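Side-chain contacts in aminotransferase AspB (Helicobacter pylori 26695, PDB 3EZS), which probably acts as a pyridoxal 5'-phosphate-dependent transaminase of the class I and II aminotransferase family: residues Glu84-Leu89 against Glu251-Phe256; Asn164-Arg169 against Leu338-Asn343; Ile177-Leu182 against His186-Ile191. All coordinates share one frame; numbering follows the deposited sequence.

Contact 1. Residues Glu84-Leu89 against Glu251-Phe256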
loop_
_atom_site.group_PDB
_atom_site.type_symbol
_atom_site.label_atom_id
_atom_site.label_comp_id
_atom_site.label_asym_id
_atom_site.label_seq_id
_atom_site.Cartn_x
_atom_site.Cartn_y
_atom_site.Cartn_z
ATOM N N GLU A 84 -12.834 16.921 0.408
ATOM C CA GLU A 84 -13.168 16.457 -0.946
ATOM C C GLU A 84 -11.973 15.895 -1.736
ATOM O O GLU A 84 -12.079 15.643 -2.936
ATOM C CB GLU A 84 -13.880 17.572 -1.728
ATOM C CG GLU A 84 -15.300 17.741 -1.251
ATOM C CD GLU A 84 -16.034 18.910 -1.850
ATOM O OE1 GLU A 84 -15.387 19.783 -2.469
ATOM O OE2 GLU A 84 -17.274 18.953 -1.655
ATOM N N LEU A 85 -10.847 15.684 -1.066
ATOM C CA LEU A 85 -9.670 15.106 -1.721
ATOM C C LEU A 85 -8.881 14.299 -0.711
ATOM O O LEU A 85 -8.632 14.767 0.401
ATOM C CB LEU A 85 -8.816 16.190 -2.353
ATOM C CG LEU A 85 -7.534 15.722 -3.054
ATOM C CD1 LEU A 85 -7.240 16.592 -4.275
ATOM C CD2 LEU A 85 -6.341 15.679 -2.100
ATOM N N ILE A 86 -8.563 13.062 -1.076
ATOM C CA ILE A 86 -7.732 12.184 -0.253
ATOM C C ILE A 86 -6.460 11.855 -1.035
ATOM O O ILE A 86 -6.545 11.522 -2.212
ATOM C CB ILE A 86 -8.485 10.881 0.172
ATOM C CG1 ILE A 86 -9.489 11.177 1.306
ATOM C CG2 ILE A 86 -7.509 9.794 0.664
ATOM C CD1 ILE A 86 -10.171 9.953 1.872
ATOM N N SER A 87 -5.298 11.977 -0.380
ATOM C CA SER A 87 -3.988 11.661 -0.972
ATOM C C SER A 87 -3.793 10.151 -0.943
ATOM O O SER A 87 -4.075 9.509 0.089
ATOM C CB SER A 87 -2.847 12.308 -0.170
ATOM O OG SER A 87 -2.849 13.727 -0.243
ATOM N N THR A 88 -3.297 9.581 -2.044
ATOM C CA THR A 88 -3.107 8.130 -2.151
ATOM C C THR A 88 -1.714 7.745 -2.692
ATOM O O THR A 88 -0.969 8.587 -3.187
ATOM C CB THR A 88 -4.206 7.513 -3.053
ATOM O OG1 THR A 88 -4.010 7.921 -4.412
ATOM C CG2 THR A 88 -5.588 7.953 -2.596
ATOM N N LEU A 89 -1.392 6.457 -2.592
ATOM C CA LEU A 89 -0.100 5.933 -2.995
ATOM C C LEU A 89 -0.160 5.524 -4.467
ATOM O O LEU A 89 -0.006 4.358 -4.806
ATOM C CB LEU A 89 0.271 4.735 -2.096
ATOM C CG LEU A 89 1.764 4.450 -1.980
ATOM C CD1 LEU A 89 2.397 5.616 -1.190
ATOM C CD2 LEU A 89 2.040 3.128 -1.315
ATOM N N GLU A 251 -14.854 10.662 3.604
ATOM C CA GLU A 251 -14.610 10.785 5.037
ATOM C C GLU A 251 -14.605 9.369 5.675
ATOM O O GLU A 251 -13.844 9.083 6.614
ATOM C CB GLU A 251 -15.660 11.723 5.666
ATOM C CG GLU A 251 -15.318 12.259 7.068
ATOM C CD GLU A 251 -14.064 13.146 7.101
ATOM O OE1 GLU A 251 -13.638 13.677 6.028
ATOM O OE2 GLU A 251 -13.501 13.289 8.215
ATOM N N LYS A 252 -15.440 8.485 5.137
ATOM C CA LYS A 252 -15.477 7.099 5.575
ATOM C C LYS A 252 -14.253 6.327 5.018
ATOM O O LYS A 252 -13.659 5.502 5.730
ATOM C CB LYS A 252 -16.812 6.447 5.164
ATOM C CG LYS A 252 -18.035 7.067 5.856
ATOM C CD LYS A 252 -19.342 6.382 5.456
ATOM N N TYR A 253 -13.879 6.612 3.760
ATOM C CA TYR A 253 -12.727 5.967 3.121
ATOM C C TYR A 253 -11.447 6.284 3.875
ATOM O O TYR A 253 -10.574 5.440 3.982
ATOM C CB TYR A 253 -12.625 6.377 1.648
ATOM C CG TYR A 253 -11.548 5.670 0.823
ATOM C CD1 TYR A 253 -11.406 4.275 0.839
ATOM C CD2 TYR A 253 -10.722 6.397 -0.026
ATOM C CE1 TYR A 253 -10.427 3.634 0.060
ATOM C CE2 TYR A 253 -9.755 5.771 -0.823
ATOM C CZ TYR A 253 -9.611 4.390 -0.771
ATOM O OH TYR A 253 -8.636 3.804 -1.545
ATOM N N LYS A 254 -11.352 7.511 4.382
ATOM C CA LYS A 254 -10.241 7.970 5.209
ATOM C C LYS A 254 -10.051 7.081 6.434
ATOM O O LYS A 254 -8.915 6.716 6.760
ATOM C CB LYS A 254 -10.504 9.412 5.646
ATOM C CG LYS A 254 -9.625 9.973 6.765
ATOM C CD LYS A 254 -9.957 11.460 6.978
ATOM C CE LYS A 254 -9.273 12.026 8.225
ATOM N NZ LYS A 254 -9.457 13.508 8.290
ATOM N N ALA A 255 -11.152 6.755 7.117
ATOM C CA ALA A 255 -11.122 5.859 8.292
ATOM C C ALA A 255 -10.697 4.441 7.890
ATOM O O ALA A 255 -9.953 3.785 8.610
ATOM C CB ALA A 255 -12.494 5.830 9.003
ATOM N N PHE A 256 -11.172 3.968 6.743
ATOM C CA PHE A 256 -10.786 2.649 6.250
ATOM C C PHE A 256 -9.275 2.628 5.942
ATOM O O PHE A 256 -8.575 1.708 6.305
ATOM C CB PHE A 256 -11.644 2.291 5.027
ATOM C CG PHE A 256 -11.227 1.018 4.305
ATOM C CD1 PHE A 256 -11.291 -0.214 4.935
ATOM C CD2 PHE A 256 -10.837 1.056 2.971
ATOM C CE1 PHE A 256 -10.933 -1.391 4.260
ATOM C CE2 PHE A 256 -10.499 -0.120 2.281
ATOM C CZ PHE A 256 -10.548 -1.336 2.921
#
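Ile86 touches Tyr253 and Lys254 through a single methyl group. Its CD1 lies 3.7 Å from the backbone N of Lys254 and 3.8 Å from Lys254 CB, so it rests on the helix surface itself. The same Ile86 CD1 reaches Tyr253 CD2 at 4.1 Å. It comes to the tyrosine ring obliquely. All of this is van der Waals packing.

The shape of Ile86 explains the reach. A chi1 of -76° turns CG1 away from the carbonyl carbon, and the extended chi2 of -175° carries CD1 straight on to the helix. Lys254 adds mainly its CB. The rest of its extended chain leads away from the strand.

Strand 85-88 is an outermost strand of the seven-stranded mixed sheet, the central sheet of the large domain in fold type I pyridoxal phosphate enzymes. It runs antiparallel to strand 241-245, and helix 247-257 follows that strand directly. Contact 1 thus packs this helix against the border of the sheet.

Further out, backbone hydrogen bonds between Ile86 and Ile243 hold the strand in place. Leu250 and Arg257 of the helix also touch Ile86. The Tyr253 hydroxyl is hydrogen-bonded to Asn97 and to Arg257, and Phe98 meets the Tyr253 ring edge-to-face. One turn on, Phe256 faces the dimer partner, where its ring meets Phe127 of the second subunit.

Contact 2. Residues Asn164-Arg169 against Leu338-Asn343. With EDO (1,2-ethanediol), chain D.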
loop_
_atom_site.group_PDB
_atom_site.type_symbol
_atom_site.label_atom_id
_atom_site.label_comp_id
_atom_site.label_asym_id
_atom_site.label_seq_id
_atom_site.Cartn_x
_atom_site.Cartn_y
_atom_site.Cartn_z
ATOM N N ASN A 164 -9.073 7.219 -22.285
ATOM C CA ASN A 164 -9.032 5.778 -22.157
ATOM C C ASN A 164 -7.746 5.061 -22.572
ATOM O O ASN A 164 -7.146 5.356 -23.622
ATOM C CB ASN A 164 -10.185 5.207 -23.003
ATOM C CG ASN A 164 -10.339 3.687 -22.868
ATOM O OD1 ASN A 164 -10.053 2.950 -23.803
ATOM N ND2 ASN A 164 -10.756 3.224 -21.694
ATOM N N ASN A 165 -7.353 4.109 -21.727
ATOM C CA ASN A 165 -6.328 3.127 -22.045
ATOM C C ASN A 165 -7.183 1.891 -22.361
ATOM O O ASN A 165 -7.907 1.421 -21.492
ATOM C CB ASN A 165 -5.409 2.849 -20.853
ATOM C CG ASN A 165 -4.461 1.676 -21.088
ATOM O OD1 ASN A 165 -4.373 1.120 -22.187
ATOM N ND2 ASN A 165 -3.757 1.287 -20.041
ATOM N N PRO A 166 -7.056 1.308 -23.567
ATOM C CA PRO A 166 -6.153 1.537 -24.700
ATOM C C PRO A 166 -6.622 2.328 -25.943
ATOM O O PRO A 166 -5.822 2.492 -26.881
ATOM C CB PRO A 166 -5.922 0.102 -25.160
ATOM C CG PRO A 166 -7.282 -0.480 -25.058
ATOM C CD PRO A 166 -7.950 0.171 -23.856
ATOM N N THR A 167 -7.867 2.789 -25.984
ATOM C CA THR A 167 -8.400 3.402 -27.208
ATOM C C THR A 167 -8.151 4.893 -27.377
ATOM O O THR A 167 -8.278 5.417 -28.482
ATOM C CB THR A 167 -9.928 3.215 -27.293
ATOM O OG1 THR A 167 -10.558 3.972 -26.259
ATOM C CG2 THR A 167 -10.350 1.725 -27.206
ATOM N N GLY A 168 -7.847 5.588 -26.281
ATOM C CA GLY A 168 -7.705 7.031 -26.310
ATOM C C GLY A 168 -9.036 7.776 -26.262
ATOM O O GLY A 168 -9.050 9.004 -26.132
ATOM N N ARG A 169 -10.157 7.057 -26.370
ATOM C CA ARG A 169 -11.478 7.677 -26.361
ATOM C C ARG A 169 -11.681 8.516 -25.121
ATOM O O ARG A 169 -11.466 8.037 -24.001
ATOM C CB ARG A 169 -12.574 6.619 -26.430
ATOM C CG ARG A 169 -14.020 7.172 -26.400
ATOM C CD ARG A 169 -14.376 7.993 -27.641
ATOM N NE ARG A 169 -15.838 8.094 -27.805
ATOM C CZ ARG A 169 -16.628 9.014 -27.253
ATOM N NH1 ARG A 169 -16.152 9.959 -26.464
ATOM N NH2 ARG A 169 -17.929 8.972 -27.482
ATOM N N LEU A 338 -6.330 -7.875 -27.801
ATOM C CA LEU A 338 -7.058 -9.026 -27.292
ATOM C C LEU A 338 -6.688 -9.263 -25.829
ATOM O O LEU A 338 -7.555 -9.571 -24.990
ATOM C CB LEU A 338 -6.731 -10.257 -28.131
ATOM C CG LEU A 338 -7.542 -11.542 -27.944
ATOM C CD1 LEU A 338 -8.952 -11.423 -28.608
ATOM C CD2 LEU A 338 -6.733 -12.726 -28.524
ATOM N N TYR A 339 -5.405 -9.056 -25.527
ATOM C CA TYR A 339 -4.859 -9.250 -24.187
ATOM C C TYR A 339 -5.305 -8.214 -23.161
ATOM O O TYR A 339 -4.988 -8.353 -21.986
ATOM C CB TYR A 339 -3.321 -9.305 -24.214
ATOM C CG TYR A 339 -2.713 -10.303 -25.179
ATOM C CD1 TYR A 339 -3.394 -11.469 -25.564
ATOM C CD2 TYR A 339 -1.407 -10.139 -25.623
ATOM C CE1 TYR A 339 -2.818 -12.391 -26.427
ATOM C CE2 TYR A 339 -0.811 -11.072 -26.477
ATOM C CZ TYR A 339 -1.527 -12.187 -26.881
ATOM O OH TYR A 339 -0.952 -13.096 -27.743
ATOM N N LEU A 340 -6.015 -7.177 -23.598
ATOM C CA LEU A 340 -6.564 -6.173 -22.699
ATOM C C LEU A 340 -8.077 -6.282 -22.544
ATOM O O LEU A 340 -8.669 -5.498 -21.807
ATOM C CB LEU A 340 -6.213 -4.762 -23.194
ATOM C CG LEU A 340 -4.761 -4.331 -23.095
ATOM C CD1 LEU A 340 -4.590 -2.933 -23.667
ATOM C CD2 LEU A 340 -4.294 -4.380 -21.653
ATOM N N GLY A 341 -8.706 -7.253 -23.210
ATOM C CA GLY A 341 -10.147 -7.376 -23.182
ATOM C C GLY A 341 -10.663 -8.764 -22.935
ATOM O O GLY A 341 -9.903 -9.686 -22.696
ATOM N N ARG A 342 -11.982 -8.871 -22.980
ATOM C CA ARG A 342 -12.720 -10.126 -22.832
ATOM C C ARG A 342 -13.682 -10.254 -24.015
ATOM O O ARG A 342 -13.927 -9.276 -24.733
ATOM C CB ARG A 342 -13.503 -10.127 -21.514
ATOM C CG ARG A 342 -12.659 -10.045 -20.234
ATOM C CD ARG A 342 -11.855 -11.309 -20.030
ATOM N NE ARG A 342 -10.914 -11.253 -18.903
ATOM C CZ ARG A 342 -9.724 -10.635 -18.918
ATOM N NH1 ARG A 342 -9.285 -9.985 -19.985
ATOM N NH2 ARG A 342 -8.952 -10.661 -17.843
ATOM N N ASN A 343 -14.211 -11.463 -24.197
ATOM C CA ASN A 343 -15.164 -11.803 -25.252
ATOM C C ASN A 343 -14.670 -11.448 -26.628
ATOM O O ASN A 343 -15.456 -11.027 -27.461
ATOM C CB ASN A 343 -16.539 -11.157 -25.004
ATOM C CG ASN A 343 -17.051 -11.399 -23.600
ATOM O OD1 ASN A 343 -17.301 -10.454 -22.846
ATOM N ND2 ASN A 343 -17.144 -12.651 -23.220
HETATM C C1 EDO D . -14.205 6.083 -22.923
HETATM O O1 EDO D . -13.705 7.313 -22.373
HETATM C C2 EDO D . -14.892 5.297 -21.815
HETATM O O2 EDO D . -14.084 5.264 -20.653
#
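Leu340 meets Pro166 where two loops face each other. Asn165-Gly168 reads Asn-Pro-Thr-Gly, a sequence motif well known in fold type I aminotransferases, and the peptide bond before Pro166 is cis. In relatives the asparagine of this motif hydrogen-bonds the O3' oxygen of the cofactor, so Asn165 probably lies at the active site. Leu340 closes a 3-10 turn after strand 335-336.

The Leu340 side chain starts toward the opposite loop at CB. Leu340 CB itself stays 4.8 Å from Pro166 CG, and Leu340 CG also stands back from the proline. The chain is extended at chi2 (178°), which carries CD1 forward. Leu340 CD1 then packs on Pro166 CB at 3.6 Å and on Pro166 CG at 3.9 Å. CD2, the other methyl, does not reach the proline. The two side chains run antiparallel alongside each other. Pro8 and Arg351 also touch Leu340.

Asn165 OD1 lies 4.3 Å from Leu340 CD1, a loose contact. Asn165 OD1 is hydrogen-bonded to Arg351 NH1. In relatives an arginine at this place binds the substrate carboxylate, and Arg351 is consistent with that role. A 1,2-ethanediol molecule, probably from the crystallisation liquor, also sits about 3 Å from the Asn165 side chain. A second one, probably of the same origin, donates from O1 to Arg169 O.

The proline loop is braced from within. Thr167 OG1 accepts from Arg169 N, an ST turn. Asn164 OD1 forms an Asx motif with Thr167 N at 3.1 Å. Thr167 OG1 donates to the same Asn164 OD1 at 2.7 Å, and the two donors arrive from opposite faces of the amide plane.

Contact 3. Residues Ile177-Leu182 against His186-Ile191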
loop_
_atom_site.group_PDB
_atom_site.type_symbol
_atom_site.label_atom_id
_atom_site.label_comp_id
_atom_site.label_asym_id
_atom_site.label_seq_id
_atom_site.Cartn_x
_atom_site.Cartn_y
_atom_site.Cartn_z
ATOM N N ILE A 177 -21.848 14.596 -18.280
ATOM C CA ILE A 177 -23.055 15.139 -17.621
ATOM C C ILE A 177 -24.172 14.096 -17.601
ATOM O O ILE A 177 -24.821 13.903 -16.565
ATOM C CB ILE A 177 -23.526 16.457 -18.281
ATOM C CG1 ILE A 177 -22.572 17.597 -17.900
ATOM C CG2 ILE A 177 -24.948 16.827 -17.825
ATOM C CD1 ILE A 177 -22.751 18.912 -18.760
ATOM N N SER A 178 -24.361 13.402 -18.732
ATOM C CA SER A 178 -25.362 12.332 -18.828
ATOM C C SER A 178 -25.100 11.234 -17.813
ATOM O O SER A 178 -26.031 10.758 -17.170
ATOM C CB SER A 178 -25.390 11.711 -20.221
ATOM O OG SER A 178 -25.797 12.655 -21.190
ATOM N N TRP A 179 -23.838 10.846 -17.671
ATOM C CA TRP A 179 -23.464 9.820 -16.700
ATOM C C TRP A 179 -23.735 10.279 -15.276
ATOM O O TRP A 179 -24.230 9.500 -14.475
ATOM C CB TRP A 179 -22.005 9.411 -16.835
ATOM C CG TRP A 179 -21.740 8.386 -17.887
ATOM C CD1 TRP A 179 -21.138 8.586 -19.087
ATOM C CD2 TRP A 179 -22.075 6.989 -17.830
ATOM N NE1 TRP A 179 -21.068 7.413 -19.777
ATOM C CE2 TRP A 179 -21.629 6.408 -19.030
ATOM C CE3 TRP A 179 -22.677 6.171 -16.869
ATOM C CZ2 TRP A 179 -21.779 5.042 -19.311
ATOM C CZ3 TRP A 179 -22.836 4.807 -17.153
ATOM C CH2 TRP A 179 -22.387 4.264 -18.364
ATOM N N VAL A 180 -23.427 11.531 -14.959
ATOM C CA VAL A 180 -23.682 12.040 -13.616
ATOM C C VAL A 180 -25.180 11.949 -13.310
ATOM O O VAL A 180 -25.580 11.470 -12.247
ATOM C CB VAL A 180 -23.152 13.491 -13.434
ATOM C CG1 VAL A 180 -23.718 14.136 -12.161
ATOM C CG2 VAL A 180 -21.627 13.504 -13.430
ATOM N N LYS A 181 -26.006 12.389 -14.253
ATOM C CA LYS A 181 -27.459 12.331 -14.083
ATOM C C LYS A 181 -27.981 10.895 -13.912
ATOM O O LYS A 181 -28.900 10.652 -13.123
ATOM C CB LYS A 181 -28.157 13.034 -15.247
ATOM C CG LYS A 181 -27.933 14.557 -15.254
ATOM C CD LYS A 181 -28.640 15.240 -16.417
ATOM C CE LYS A 181 -28.422 16.756 -16.425
ATOM N NZ LYS A 181 -29.038 17.427 -15.246
ATOM N N LEU A 182 -27.420 9.949 -14.659
ATOM C CA LEU A 182 -27.796 8.543 -14.486
ATOM C C LEU A 182 -27.399 8.028 -13.088
ATOM O O LEU A 182 -28.190 7.367 -12.422
ATOM C CB LEU A 182 -27.183 7.678 -15.576
ATOM C CG LEU A 182 -27.787 7.936 -16.966
ATOM C CD1 LEU A 182 -26.960 7.237 -18.042
ATOM C CD2 LEU A 182 -29.278 7.524 -17.029
ATOM N N HIS A 186 -30.352 6.674 -10.765
ATOM C CA HIS A 186 -30.405 5.275 -10.360
ATOM C C HIS A 186 -29.706 4.994 -9.029
ATOM O O HIS A 186 -29.765 3.880 -8.524
ATOM C CB HIS A 186 -29.823 4.399 -11.463
ATOM C CG HIS A 186 -30.592 4.468 -12.748
ATOM N ND1 HIS A 186 -31.743 3.743 -12.964
ATOM C CD2 HIS A 186 -30.372 5.171 -13.885
ATOM C CE1 HIS A 186 -32.200 3.999 -14.177
ATOM N NE2 HIS A 186 -31.383 4.856 -14.760
ATOM N N ASP A 187 -29.063 6.011 -8.467
ATOM C CA ASP A 187 -28.318 5.884 -7.213
ATOM C C ASP A 187 -27.215 4.804 -7.251
ATOM O O ASP A 187 -27.249 3.833 -6.486
ATOM C CB ASP A 187 -29.273 5.671 -6.019
ATOM C CG ASP A 187 -28.599 5.947 -4.663
ATOM O OD1 ASP A 187 -27.547 6.626 -4.630
ATOM O OD2 ASP A 187 -29.133 5.501 -3.626
ATOM N N PHE A 188 -26.273 4.952 -8.185
ATOM C CA PHE A 188 -25.061 4.114 -8.200
ATOM C C PHE A 188 -23.833 5.029 -8.082
ATOM O O PHE A 188 -23.929 6.240 -8.296
ATOM C CB PHE A 188 -24.958 3.163 -9.403
ATOM C CG PHE A 188 -24.976 3.835 -10.734
ATOM C CD1 PHE A 188 -23.828 4.407 -11.258
ATOM C CD2 PHE A 188 -26.143 3.844 -11.504
ATOM C CE1 PHE A 188 -23.841 5.015 -12.506
ATOM C CE2 PHE A 188 -26.170 4.451 -12.768
ATOM C CZ PHE A 188 -25.012 5.028 -13.273
ATOM N N ILE A 189 -22.705 4.440 -7.692
ATOM C CA ILE A 189 -21.453 5.153 -7.535
ATOM C C ILE A 189 -20.741 5.191 -8.887
ATOM O O ILE A 189 -20.641 4.176 -9.565
ATOM C CB ILE A 189 -20.544 4.499 -6.461
ATOM C CG1 ILE A 189 -21.269 4.423 -5.113
ATOM C CG2 ILE A 189 -19.186 5.250 -6.361
ATOM C CD1 ILE A 189 -21.871 5.728 -4.652
ATOM N N LEU A 190 -20.255 6.374 -9.261
ATOM C CA LEU A 190 -19.601 6.603 -10.540
ATOM C C LEU A 190 -18.189 7.145 -10.352
ATOM O O LEU A 190 -18.012 8.169 -9.717
ATOM C CB LEU A 190 -20.407 7.632 -11.341
ATOM C CG LEU A 190 -19.892 8.020 -12.741
ATOM C CD1 LEU A 190 -19.947 6.841 -13.726
ATOM C CD2 LEU A 190 -20.691 9.210 -13.255
ATOM N N ILE A 191 -17.203 6.470 -10.934
ATOM C CA ILE A 191 -15.799 6.877 -10.839
ATOM C C ILE A 191 -15.192 7.056 -12.224
ATOM O O ILE A 191 -15.500 6.300 -13.132
ATOM C CB ILE A 191 -14.945 5.754 -10.164
ATOM C CG1 ILE A 191 -15.351 5.535 -8.708
ATOM C CG2 ILE A 191 -13.450 6.065 -10.242
ATOM C CD1 ILE A 191 -14.684 4.270 -8.115
#
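The rings of Trp179 and Phe188 meet at their edges: Trp179 CE3 and Phe188 CZ are 4.4 Å apart, each near the plane of the other ring. Leu190 CD1 comes to the Trp179 ring obliquely. Leu182 O lies at the edge of the His186 ring, near its plane, and 3.4 Å from His186 CD2. The same oxygen reaches the Phe188 ring obliquely, 3.6 Å from Phe188 CE2.

A chi1 of 59° folds the Phe188 ring back over its own backbone toward the helix, where Phe188 CZ also packs on Leu182 CB at 4.1 Å. The Leu182 side chain runs alongside that of His186, with Leu182 CD2 4.1 Å from His186 CD2. Leu190 points at the helix from the strand, and its CD2 rests 3.8 Å from Trp179 CB.

The contact belongs to a beta-alpha-beta unit made of strand 157-160, helix 173-186 and strand 189-193. It joins the helix to the strand that follows it, with Asp187 at the bend in a positive-phi conformation. Leu152 of helix 149-154 touches both His186 and Phe188.

One polar bond spans the two segments. His186 N donates to Leu182 O at 2.8 Å, with an N-H...O angle of 170°. This i to i+4 backbone bond satisfies Leu182 O, which also has His186 CD2 and Phe188 CE2 beside it; the contacts among Trp179, Phe188 and Leu190 are apolar packing.

How the contacts relate
Contacts 1 and 3 both reach the seven-stranded sheet. Contact 1 sits at its border strand 85-88 and contact 3 at the interior strand 189-193; their centres are 21 Å apart. Contact 2 is the one probably beside the active site, because it includes the Asn-Pro-Thr-Gly loop and Arg351 adjoins it. Its 164-169 loop runs on, a few residues later, into helix 173-186 of contact 3, yet the nearest atoms of those two contacts are about 8 Å apart. Contacts 1 and 2 lie on opposite sides of the chain centre, with centres 29 Å apart. Along the chain their segments alternate, while contact 3 is nested inside the loops closed by both.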